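Bifunctional GH43-CE protein (Bacteroides eggerthii, PDB 6MLY) probably cleaves xylose from xylan as a family 43 glycoside hydrolase and also carries a domain related to carbohydrate esterases. Local coordinates at residues Ala30-Met35 with Tyr265-Cys270; Trp66-Tyr71 with Pro329-Trp334; Trp468-Asn473 with Asp516-Asp521. All blocks are in the same frame, centred on the assembly; numbering follows the deposited sequence.

Interaction 1. Residues Ala30-Met35 with Tyr265-Cys270. With EDO (1,2-ethanediol), chain F.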
loop_
_atom_site.group_PDB
_atom_site.type_symbol
_atom_site.label_atom_id
_atom_site.label_comp_id
_atom_site.label_asym_id
_atom_site.label_seq_id
_atom_site.Cartn_x
_atom_site.Cartn_y
_atom_site.Cartn_z
ATOM N N ALA A 30 16.784 -1.719 6.374
ATOM C CA ALA A 30 18.075 -1.438 6.997
ATOM C C ALA A 30 19.180 -1.929 6.068
ATOM O O ALA A 30 19.851 -2.915 6.362
ATOM C CB ALA A 30 18.153 -2.099 8.353
ATOM N N PRO A 31 19.376 -1.270 4.903
ATOM C CA PRO A 31 20.360 -1.713 3.914
ATOM C C PRO A 31 21.807 -1.294 4.217
ATOM O O PRO A 31 22.031 -0.337 4.955
ATOM C CB PRO A 31 19.883 -1.017 2.629
ATOM C CG PRO A 31 19.249 0.268 3.121
ATOM C CD PRO A 31 18.629 -0.081 4.460
ATOM N N ASP A 32 22.756 -2.025 3.618
ATOM C CA ASP A 32 24.190 -1.739 3.672
ATOM C C ASP A 32 24.646 -1.693 5.132
ATOM O O ASP A 32 25.078 -0.651 5.632
ATOM C CB ASP A 32 24.528 -0.439 2.944
ATOM C CG ASP A 32 24.101 -0.416 1.488
ATOM O OD1 ASP A 32 23.454 -1.392 1.040
ATOM O OD2 ASP A 32 24.412 0.583 0.811
ATOM N N MET A 33 24.528 -2.843 5.801
ATOM C CA MET A 33 24.927 -2.992 7.183
ATOM C C MET A 33 26.457 -3.055 7.263
ATOM O O MET A 33 27.118 -3.665 6.421
ATOM C CB MET A 33 24.343 -4.270 7.792
ATOM C CG MET A 33 22.856 -4.189 8.055
ATOM S SD MET A 33 22.197 -5.713 8.782
ATOM C CE MET A 33 22.302 -6.825 7.381
ATOM N N SER A 34 26.996 -2.382 8.281
ATOM C CA SER A 34 28.342 -2.575 8.761
ATOM C C SER A 34 28.246 -2.882 10.258
ATOM O O SER A 34 27.881 -2.015 11.044
ATOM C CB SER A 34 29.195 -1.364 8.476
ATOM O OG SER A 34 30.569 -1.616 8.738
ATOM N N MET A 35 28.551 -4.133 10.621
ATOM C CA MET A 35 28.327 -4.665 11.964
ATOM C C MET A 35 29.671 -4.937 12.659
ATOM O O MET A 35 30.693 -5.236 12.021
ATOM C CB MET A 35 27.519 -5.964 11.886
ATOM C CG MET A 35 26.834 -6.356 13.186
ATOM S SD MET A 35 25.725 -7.776 12.962
ATOM C CE MET A 35 24.352 -6.964 12.145
ATOM N N TYR A 265 25.998 -11.360 8.354
ATOM C CA TYR A 265 24.931 -10.362 8.250
ATOM C C TYR A 265 24.827 -9.924 6.784
ATOM O O TYR A 265 25.824 -9.505 6.194
ATOM C CB TYR A 265 25.144 -9.199 9.224
ATOM C CG TYR A 265 26.377 -8.361 9.004
ATOM C CD1 TYR A 265 26.359 -7.263 8.161
ATOM C CD2 TYR A 265 27.558 -8.648 9.671
ATOM C CE1 TYR A 265 27.487 -6.484 7.968
ATOM C CE2 TYR A 265 28.699 -7.882 9.488
ATOM C CZ TYR A 265 28.662 -6.792 8.636
ATOM O OH TYR A 265 29.783 -6.031 8.463
ATOM N N LEU A 266 23.618 -10.082 6.216
ATOM C CA LEU A 266 23.299 -9.835 4.800
ATOM C C LEU A 266 21.886 -9.244 4.697
ATOM O O LEU A 266 21.177 -9.153 5.700
ATOM C CB LEU A 266 23.364 -11.157 4.028
ATOM C CG LEU A 266 24.638 -11.985 4.183
ATOM C CD1 LEU A 266 24.394 -13.426 3.752
ATOM C CD2 LEU A 266 25.785 -11.373 3.391
ATOM N N PHE A 267 21.464 -8.889 3.476
ATOM C CA PHE A 267 20.099 -8.390 3.248
ATOM C C PHE A 267 19.545 -8.866 1.897
ATOM O O PHE A 267 20.299 -9.088 0.939
ATOM C CB PHE A 267 20.052 -6.862 3.354
ATOM C CG PHE A 267 20.714 -6.102 2.230
ATOM C CD1 PHE A 267 20.060 -5.895 1.024
ATOM C CD2 PHE A 267 21.980 -5.560 2.391
ATOM C CE1 PHE A 267 20.667 -5.186 -0.003
ATOM C CE2 PHE A 267 22.584 -4.851 1.363
ATOM C CZ PHE A 267 21.930 -4.665 0.169
ATOM N N GLU A 268 18.209 -8.993 1.851
ATOM C CA GLU A 268 17.416 -9.344 0.660
ATOM C C GLU A 268 16.693 -8.087 0.164
ATOM O O GLU A 268 16.482 -7.155 0.934
ATOM C CB GLU A 268 16.392 -10.426 1.017
ATOM C CG GLU A 268 15.833 -11.187 -0.176
ATOM C CD GLU A 268 14.546 -11.955 0.097
ATOM O OE1 GLU A 268 13.899 -11.674 1.131
ATOM O OE2 GLU A 268 14.183 -12.827 -0.728
ATOM N N ASP A 269 16.326 -8.072 -1.121
ATOM C CA ASP A 269 15.369 -7.096 -1.664
ATOM C C ASP A 269 13.965 -7.704 -1.586
ATOM O O ASP A 269 13.568 -8.449 -2.482
ATOM C CB ASP A 269 15.725 -6.700 -3.100
ATOM C CG ASP A 269 17.098 -6.065 -3.234
ATOM O OD1 ASP A 269 17.607 -5.563 -2.217
ATOM O OD2 ASP A 269 17.650 -6.086 -4.354
ATOM N N CYS A 270 13.227 -7.380 -0.513
ATOM C CA CYS A 270 11.902 -7.970 -0.235
ATOM C C CYS A 270 10.791 -7.028 -0.716
ATOM O O CYS A 270 9.751 -6.916 -0.070
ATOM C CB CYS A 270 11.739 -8.274 1.254
ATOM S SG CYS A 270 10.722 -9.738 1.611
HETATM C C1 EDO F . 23.261 0.444 -2.518
HETATM O O1 EDO F . 22.799 0.008 -1.234
HETATM C C2 EDO F . 23.632 1.917 -2.421
HETATM O O2 EDO F . 24.631 2.083 -1.405
#

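Interaction 2. Residues Trp66-Tyr71 with Pro329-Trp334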
loop_
_atom_site.group_PDB
_atom_site.type_symbol
_atom_site.label_atom_id
_atom_site.label_comp_id
_atom_site.label_asym_id
_atom_site.label_seq_id
_atom_site.Cartn_x
_atom_site.Cartn_y
_atom_site.Cartn_z
ATOM N N TRP A 66 17.160 -5.248 18.169
ATOM C CA TRP A 66 17.925 -4.073 17.776
ATOM C C TRP A 66 17.227 -2.805 18.275
ATOM O O TRP A 66 16.042 -2.834 18.601
ATOM C CB TRP A 66 18.101 -4.060 16.254
ATOM C CG TRP A 66 18.959 -5.183 15.759
ATOM C CD1 TRP A 66 18.552 -6.422 15.355
ATOM C CD2 TRP A 66 20.395 -5.178 15.645
ATOM N NE1 TRP A 66 19.632 -7.184 14.991
ATOM C CE2 TRP A 66 20.775 -6.447 15.158
ATOM C CE3 TRP A 66 21.389 -4.226 15.904
ATOM C CZ2 TRP A 66 22.106 -6.782 14.922
ATOM C CZ3 TRP A 66 22.705 -4.562 15.677
ATOM C CH2 TRP A 66 23.057 -5.823 15.193
ATOM N N LYS A 67 17.976 -1.700 18.343
ATOM C CA LYS A 67 17.396 -0.386 18.612
ATOM C C LYS A 67 18.366 0.709 18.152
ATOM O O LYS A 67 19.582 0.531 18.203
ATOM C CB LYS A 67 17.015 -0.237 20.091
ATOM C CG LYS A 67 18.145 0.089 21.054
ATOM C CD LYS A 67 17.662 0.453 22.438
ATOM C CE LYS A 67 18.798 0.863 23.352
ATOM N NZ LYS A 67 18.301 1.528 24.580
ATOM N N LEU A 68 17.798 1.835 17.711
ATOM C CA LEU A 68 18.548 3.014 17.288
ATOM C C LEU A 68 19.077 3.749 18.525
ATOM O O LEU A 68 18.338 3.950 19.499
ATOM C CB LEU A 68 17.633 3.922 16.458
ATOM C CG LEU A 68 17.252 3.377 15.083
ATOM C CD1 LEU A 68 15.941 3.984 14.590
ATOM C CD2 LEU A 68 18.372 3.618 14.084
ATOM N N VAL A 69 20.351 4.157 18.470
ATOM C CA VAL A 69 21.012 4.800 19.605
ATOM C C VAL A 69 21.574 6.174 19.215
ATOM O O VAL A 69 21.641 7.062 20.075
ATOM C CB VAL A 69 22.096 3.884 20.201
ATOM C CG1 VAL A 69 21.476 2.629 20.797
ATOM C CG2 VAL A 69 23.178 3.519 19.191
ATOM N N ASN A 70 21.971 6.353 17.947
ATOM C CA ASN A 70 22.640 7.580 17.504
ATOM C C ASN A 70 22.649 7.642 15.970
ATOM O O ASN A 70 22.418 6.631 15.289
ATOM C CB ASN A 70 24.062 7.660 18.082
ATOM C CG ASN A 70 24.670 9.051 18.098
ATOM O OD1 ASN A 70 24.102 10.005 17.569
ATOM N ND2 ASN A 70 25.836 9.173 18.711
ATOM N N TYR A 71 22.908 8.855 15.456
ATOM C CA TYR A 71 23.173 9.127 14.048
ATOM C C TYR A 71 24.542 9.810 13.912
ATOM O O TYR A 71 24.990 10.507 14.824
ATOM C CB TYR A 71 22.070 10.006 13.458
ATOM C CG TYR A 71 20.761 9.298 13.219
ATOM C CD1 TYR A 71 19.832 9.135 14.234
ATOM C CD2 TYR A 71 20.446 8.786 11.971
ATOM C CE1 TYR A 71 18.630 8.480 14.017
ATOM C CE2 TYR A 71 19.244 8.141 11.734
ATOM C CZ TYR A 71 18.329 7.985 12.759
ATOM O OH TYR A 71 17.147 7.339 12.523
ATOM N N PRO A 329 12.389 11.463 18.917
ATOM C CA PRO A 329 12.958 10.119 19.023
ATOM C C PRO A 329 13.757 9.713 17.775
ATOM O O PRO A 329 13.444 10.134 16.662
ATOM C CB PRO A 329 11.705 9.241 19.184
ATOM C CG PRO A 329 10.723 10.121 19.928
ATOM C CD PRO A 329 11.015 11.530 19.447
ATOM N N LEU A 330 14.769 8.869 17.969
ATOM C CA LEU A 330 15.701 8.528 16.894
ATOM C C LEU A 330 14.947 7.869 15.728
ATOM O O LEU A 330 15.371 7.975 14.574
ATOM C CB LEU A 330 16.795 7.612 17.453
ATOM C CG LEU A 330 17.697 8.254 18.506
ATOM C CD1 LEU A 330 18.334 7.194 19.388
ATOM C CD2 LEU A 330 18.760 9.130 17.856
ATOM N N VAL A 331 13.822 7.213 16.042
ATOM C CA VAL A 331 12.982 6.524 15.044
ATOM C C VAL A 331 12.580 7.498 13.925
ATOM O O VAL A 331 12.285 7.054 12.805
ATOM C CB VAL A 331 11.736 5.877 15.681
ATOM C CG1 VAL A 331 12.096 4.788 16.681
ATOM C CG2 VAL A 331 10.825 6.912 16.320
ATOM N N TRP A 332 12.570 8.803 14.236
ATOM C CA TRP A 332 12.206 9.864 13.295
ATOM C C TRP A 332 13.411 10.272 12.441
ATOM O O TRP A 332 14.521 10.446 12.959
ATOM C CB TRP A 332 11.647 11.082 14.038
ATOM C CG TRP A 332 10.296 10.880 14.658
ATOM C CD1 TRP A 332 10.002 10.871 15.989
ATOM C CD2 TRP A 332 9.047 10.691 13.973
ATOM N NE1 TRP A 332 8.662 10.686 16.182
ATOM C CE2 TRP A 332 8.049 10.574 14.964
ATOM C CE3 TRP A 332 8.671 10.605 12.628
ATOM C CZ2 TRP A 332 6.705 10.377 14.648
ATOM C CZ3 TRP A 332 7.340 10.415 12.314
ATOM C CH2 TRP A 332 6.375 10.298 13.314
ATOM N N GLN A 333 13.161 10.425 11.133
ATOM C CA GLN A 333 14.080 11.051 10.176
ATOM C C GLN A 333 13.240 11.853 9.168
ATOM O O GLN A 333 12.241 11.352 8.656
ATOM C CB GLN A 333 14.943 10.014 9.438
ATOM C CG GLN A 333 15.460 8.859 10.294
ATOM C CD GLN A 333 16.368 7.924 9.525
ATOM O OE1 GLN A 333 16.855 8.255 8.449
ATOM N NE2 GLN A 333 16.615 6.741 10.074
ATOM N N TRP A 334 13.665 13.090 8.879
ATOM C CA TRP A 334 13.033 13.945 7.873
ATOM C C TRP A 334 13.407 13.470 6.464
ATOM O O TRP A 334 14.387 12.764 6.274
ATOM C CB TRP A 334 13.441 15.411 8.055
ATOM C CG TRP A 334 13.194 15.973 9.421
ATOM C CD1 TRP A 334 14.065 15.995 10.470
ATOM C CD2 TRP A 334 12.004 16.636 9.879
ATOM N NE1 TRP A 334 13.495 16.611 11.551
ATOM C CE2 TRP A 334 12.233 17.016 11.219
ATOM C CE3 TRP A 334 10.773 16.946 9.294
ATOM C CZ2 TRP A 334 11.275 17.682 11.978
ATOM C CZ3 TRP A 334 9.827 17.605 10.046
ATOM C CH2 TRP A 334 10.076 17.967 11.370
#

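Interaction 3. Residues Trp468-Asn473 with Asp516-Asp521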
loop_
_atom_site.group_PDB
_atom_site.type_symbol
_atom_site.label_atom_id
_atom_site.label_comp_id
_atom_site.label_asym_id
_atom_site.label_seq_id
_atom_site.Cartn_x
_atom_site.Cartn_y
_atom_site.Cartn_z
ATOM N N TRP A 468 -13.606 3.726 11.848
ATOM C CA TRP A 468 -12.694 3.936 10.712
ATOM C C TRP A 468 -13.417 3.748 9.377
ATOM O O TRP A 468 -13.801 2.638 9.025
ATOM C CB TRP A 468 -11.461 3.025 10.826
ATOM C CG TRP A 468 -10.518 3.485 11.892
ATOM C CD1 TRP A 468 -10.376 2.971 13.148
ATOM C CD2 TRP A 468 -9.627 4.607 11.814
ATOM N NE1 TRP A 468 -9.438 3.681 13.849
ATOM C CE2 TRP A 468 -8.961 4.691 13.055
ATOM C CE3 TRP A 468 -9.311 5.533 10.814
ATOM C CZ2 TRP A 468 -8.005 5.669 13.318
ATOM C CZ3 TRP A 468 -8.362 6.498 11.075
ATOM C CH2 TRP A 468 -7.720 6.562 12.311
ATOM N N LYS A 469 -13.539 4.857 8.635
ATOM C CA LYS A 469 -14.184 4.928 7.320
ATOM C C LYS A 469 -13.116 4.828 6.221
ATOM O O LYS A 469 -12.287 5.729 6.072
ATOM C CB LYS A 469 -14.959 6.243 7.180
ATOM C CG LYS A 469 -16.207 6.371 8.047
ATOM C CD LYS A 469 -16.500 7.800 8.485
ATOM C CE LYS A 469 -17.966 8.059 8.777
ATOM N NZ LYS A 469 -18.723 8.410 7.552
ATOM N N ALA A 470 -13.157 3.733 5.453
ATOM C CA ALA A 470 -12.259 3.506 4.311
ATOM C C ALA A 470 -12.442 4.625 3.276
ATOM O O ALA A 470 -13.547 5.165 3.140
ATOM C CB ALA A 470 -12.534 2.147 3.707
ATOM N N ILE A 471 -11.364 4.958 2.553
ATOM C CA ILE A 471 -11.408 6.018 1.541
ATOM C C ILE A 471 -10.356 5.769 0.452
ATOM O O ILE A 471 -9.173 5.511 0.739
ATOM C CB ILE A 471 -11.242 7.412 2.181
ATOM C CG1 ILE A 471 -11.160 8.512 1.115
ATOM C CG2 ILE A 471 -10.042 7.444 3.116
ATOM C CD1 ILE A 471 -11.405 9.910 1.642
ATOM N N GLY A 472 -10.809 5.905 -0.800
ATOM C CA GLY A 472 -9.979 5.843 -1.994
ATOM C C GLY A 472 -9.662 4.408 -2.392
ATOM O O GLY A 472 -10.212 3.439 -1.803
ATOM N N ASN A 473 -8.764 4.280 -3.391
ATOM C CA ASN A 473 -8.335 2.975 -3.913
ATOM C C ASN A 473 -7.186 2.429 -3.048
ATOM O O ASN A 473 -6.802 3.032 -2.032
ATOM C CB ASN A 473 -7.963 3.049 -5.400
ATOM C CG ASN A 473 -6.809 3.983 -5.707
ATOM O OD1 ASN A 473 -6.131 4.463 -4.803
ATOM N ND2 ASN A 473 -6.582 4.256 -6.982
ATOM N N ASP A 516 -7.277 -6.411 8.410
ATOM C CA ASP A 516 -7.709 -7.403 7.440
ATOM C C ASP A 516 -9.238 -7.315 7.356
ATOM O O ASP A 516 -9.939 -8.293 7.596
ATOM C CB ASP A 516 -7.195 -8.808 7.784
ATOM C CG ASP A 516 -6.056 -9.319 6.909
ATOM O OD1 ASP A 516 -5.891 -8.804 5.778
ATOM O OD2 ASP A 516 -5.352 -10.253 7.358
ATOM N N CYS A 517 -9.720 -6.096 7.078
ATOM C CA CYS A 517 -11.108 -5.792 6.747
ATOM C C CYS A 517 -11.177 -5.215 5.326
ATOM O O CYS A 517 -12.193 -4.652 4.937
ATOM C CB CYS A 517 -11.700 -4.776 7.720
ATOM S SG CYS A 517 -11.576 -5.257 9.461
ATOM N N ARG A 518 -10.078 -5.353 4.572
ATOM C CA ARG A 518 -9.931 -4.803 3.222
ATOM C C ARG A 518 -8.897 -5.637 2.463
ATOM O O ARG A 518 -7.745 -5.725 2.879
ATOM C CB ARG A 518 -9.481 -3.335 3.253
ATOM C CG ARG A 518 -10.475 -2.348 2.655
ATOM C CD ARG A 518 -10.060 -0.889 2.815
ATOM N NE ARG A 518 -9.353 -0.280 1.651
ATOM C CZ ARG A 518 -8.768 0.991 1.634
ATOM N NH1 ARG A 518 -8.775 1.704 2.754
ATOM N NH2 ARG A 518 -8.271 1.543 0.504
ATOM N N TRP A 519 -9.339 -6.268 1.373
ATOM C CA TRP A 519 -8.464 -6.811 0.349
ATOM C C TRP A 519 -8.927 -6.258 -0.996
ATOM O O TRP A 519 -10.054 -6.516 -1.398
ATOM C CB TRP A 519 -8.495 -8.343 0.327
ATOM C CG TRP A 519 -8.209 -9.019 1.629
ATOM C CD1 TRP A 519 -7.033 -9.594 2.008
ATOM C CD2 TRP A 519 -9.132 -9.241 2.711
ATOM N NE1 TRP A 519 -7.153 -10.143 3.256
ATOM C CE2 TRP A 519 -8.430 -9.946 3.712
ATOM C CE3 TRP A 519 -10.477 -8.916 2.932
ATOM C CZ2 TRP A 519 -9.023 -10.319 4.918
ATOM C CZ3 TRP A 519 -11.065 -9.288 4.122
ATOM C CH2 TRP A 519 -10.346 -9.981 5.099
ATOM N N GLU A 520 -8.070 -5.497 -1.676
ATOM C CA GLU A 520 -8.408 -4.969 -2.992
ATOM C C GLU A 520 -7.569 -5.682 -4.057
ATOM O O GLU A 520 -6.601 -6.364 -3.737
ATOM C CB GLU A 520 -8.212 -3.453 -3.030
ATOM C CG GLU A 520 -9.186 -2.704 -2.137
ATOM C CD GLU A 520 -9.143 -1.184 -2.264
ATOM O OE1 GLU A 520 -8.925 -0.689 -3.392
ATOM O OE2 GLU A 520 -9.317 -0.497 -1.227
ATOM N N ASP A 521 -7.977 -5.515 -5.320
ATOM C CA ASP A 521 -7.333 -6.110 -6.493
ATOM C C ASP A 521 -6.980 -7.579 -6.219
ATOM O O ASP A 521 -5.831 -7.986 -6.378
ATOM C CB ASP A 521 -6.113 -5.287 -6.918
ATOM C CG ASP A 521 -6.462 -4.032 -7.703
ATOM O OD1 ASP A 521 -7.277 -4.136 -8.637
ATOM O OD2 ASP A 521 -5.908 -2.962 -7.381
#

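Interaction 1. Residues Ala30-Met35 with Tyr265-Cys270
The phenol oxygen of Y265 is gripped from two directions: the backbone N of M35 donates to Y265 OH across 3.1 Å in a practically straight bond (179°), and Q203 OE1 bonds to the same oxygen. A single buried hydroxyl thus ties the start of strand 34-38 to strand 262-269, whose touching parts run in opposite directions without pairing through their backbones. The ring below that hydroxyl is met on one face and at its edge. M35 CB lies over one face, 3.5 Å from the centroid of the Y265 ring, a CH-pi contact offset toward the rim. M35 CG is anti to the backbone N (chi1 -161°). The M35 and Y265 side chains slide past each other in opposite directions, and SD makes an oblique Met-aromatic contact 4.5 Å from the Y265 centroid. M33 O approaches the ring edge in its plane, while M33 CB meets Y265 CD1 at 3.6 Å. A phenylalanine at Y265 would probably keep this ring packing but leave M35 N and Q203 OE1 without their shared mate. M33, bent at chi3, has CE against the carbonyl oxygen of L266, and P31 CA sits over a face of F267. D32 OD1 touches F267 CE2 at 3.6 Å, the carboxylate and ring planes 36° apart. D32 OD2 accepts a hydrogen bond of 2.7 Å from O2 of a 1,2-ethanediol, probably a crystallisation additive; the diol is also hydrogen-bonded to R275 NH1. D32 lies near D143, a predicted catalytic-site residue, so the contact borders what is probably the active site of the family 43 beta-propeller. Strands 250-256 and 275-282 flank strand 262-269, bringing V255 against M35 and Y265 and P277 against M33; strand 41-45 packs on M33 through M44.

Interaction 2. Residues Trp66-Tyr71 with Pro329-Trp334
L330 is the bump of this interface, and strand 66-71 supplies the hollow. L330 CD1 enters a backbone recess, 3.2 Å from L68 O and 3.4 Å from V69 O, with N70 N slightly farther off. The recess illustrates how an irregular strand can make a socket: V69 and N70 both bond to I57 of strand 56-60, and V69 has a psi of -30°, as in a classic beta bulge. Because of this irregularity L68 and Y71, three residues apart, both face L330, whereas V69 and N70 point away from it. The other branch, L330 CD2, lies in the plane of the Y71 ring at its edge, 3.8 Å from Y71 CD1. L68 meets L330 on another flank, its CB 3.9 Å from L330 CB and its CD1 resting on V331 CA. A type I turn from P329 to W332, closed by the bond from W332 N to P329 O, carries L330 at its second position and lifts it toward the strand. Y71 in turn is the bump that fits between the turn and Q333. Its hydroxyl donates to L330 O across 2.8 Å, with a C=O...donor angle of 153°. Q333, extended beyond CG, brings its amide to the ring edge with the planes 83° apart, leaving NE2 2.6 Å from Y71 OH. W332 points away from the strand and bonds D317 through NE1. The chemistry is therefore mostly apolar and uncharged, with a clear hydrogen bond from a buried tyrosine to a turn carbonyl; fit probably governs this part of the junction between the glycosidase part and the concanavalin A-like domain, while the bond probably helps to hold the phenol.

Interaction 3. Residues Trp468-Asn473 with Asp516-Asp521
R518 reaches from the first strand of the alpha/beta-hydrolase-like esterase part to A470 and N473 on strand 469-476, an outermost strand of a sheet in the concanavalin A-like beta-sandwich. The contact is a worked case of two domains meeting through an ion pair made within one segment rather than through continuous strand pairing. The charged interaction lies within 516-521: R518 presents NE and NH2 side-on to one oxygen, E520 OE2, both at 2.9 Å. The bend at chi3 (96°) places NE for this grip, and OE2 lies within about 11° of the guanidinium plane. The third nitrogen, R518 NH1, bonds to F459 O, and Y460 adds a cation-pi contact, which brings the neighbouring strand 456-462 into the grip. Polar approaches across the interface are looser. N473 O lies at the guanidinium edge, 3.3 Å from R518 NH2, and G472 O comes obliquely to the same nitrogen at 3.6 Å. These carbonyls would probably add to the negative potential that E520 already offers the arginine. Van der Waals contact completes the set: A470 CB lies oblique to the guanidinium, 3.9 Å from R518 NH1, and also touches R518 CD. E520 is extended beyond CG, and its second oxygen, OE1, rests 3.6 Å from N473 C.

How the interactions relate
Together the three contacts trace the domain order along the chain. Interactions 1 and 2 have centres about 17 Å apart and touch directly, M35 CE lying 3.5 Å from W66 CH2; they use strands 34-38 and 66-71, the two outermost of one four-stranded sheet. Of the three, interaction 1 lies beside the predicted glycosidase site, the side chain of D32 being about 6 Å from that of D143. Interaction 2 joins this part to the concanavalin A-like domain, and interaction 3 joins that domain to the esterase part, which holds a sodium ion. Interaction 3 stands apart, its centre about 32 Å from that of interaction 1 and about 31 Å from that of interaction 2.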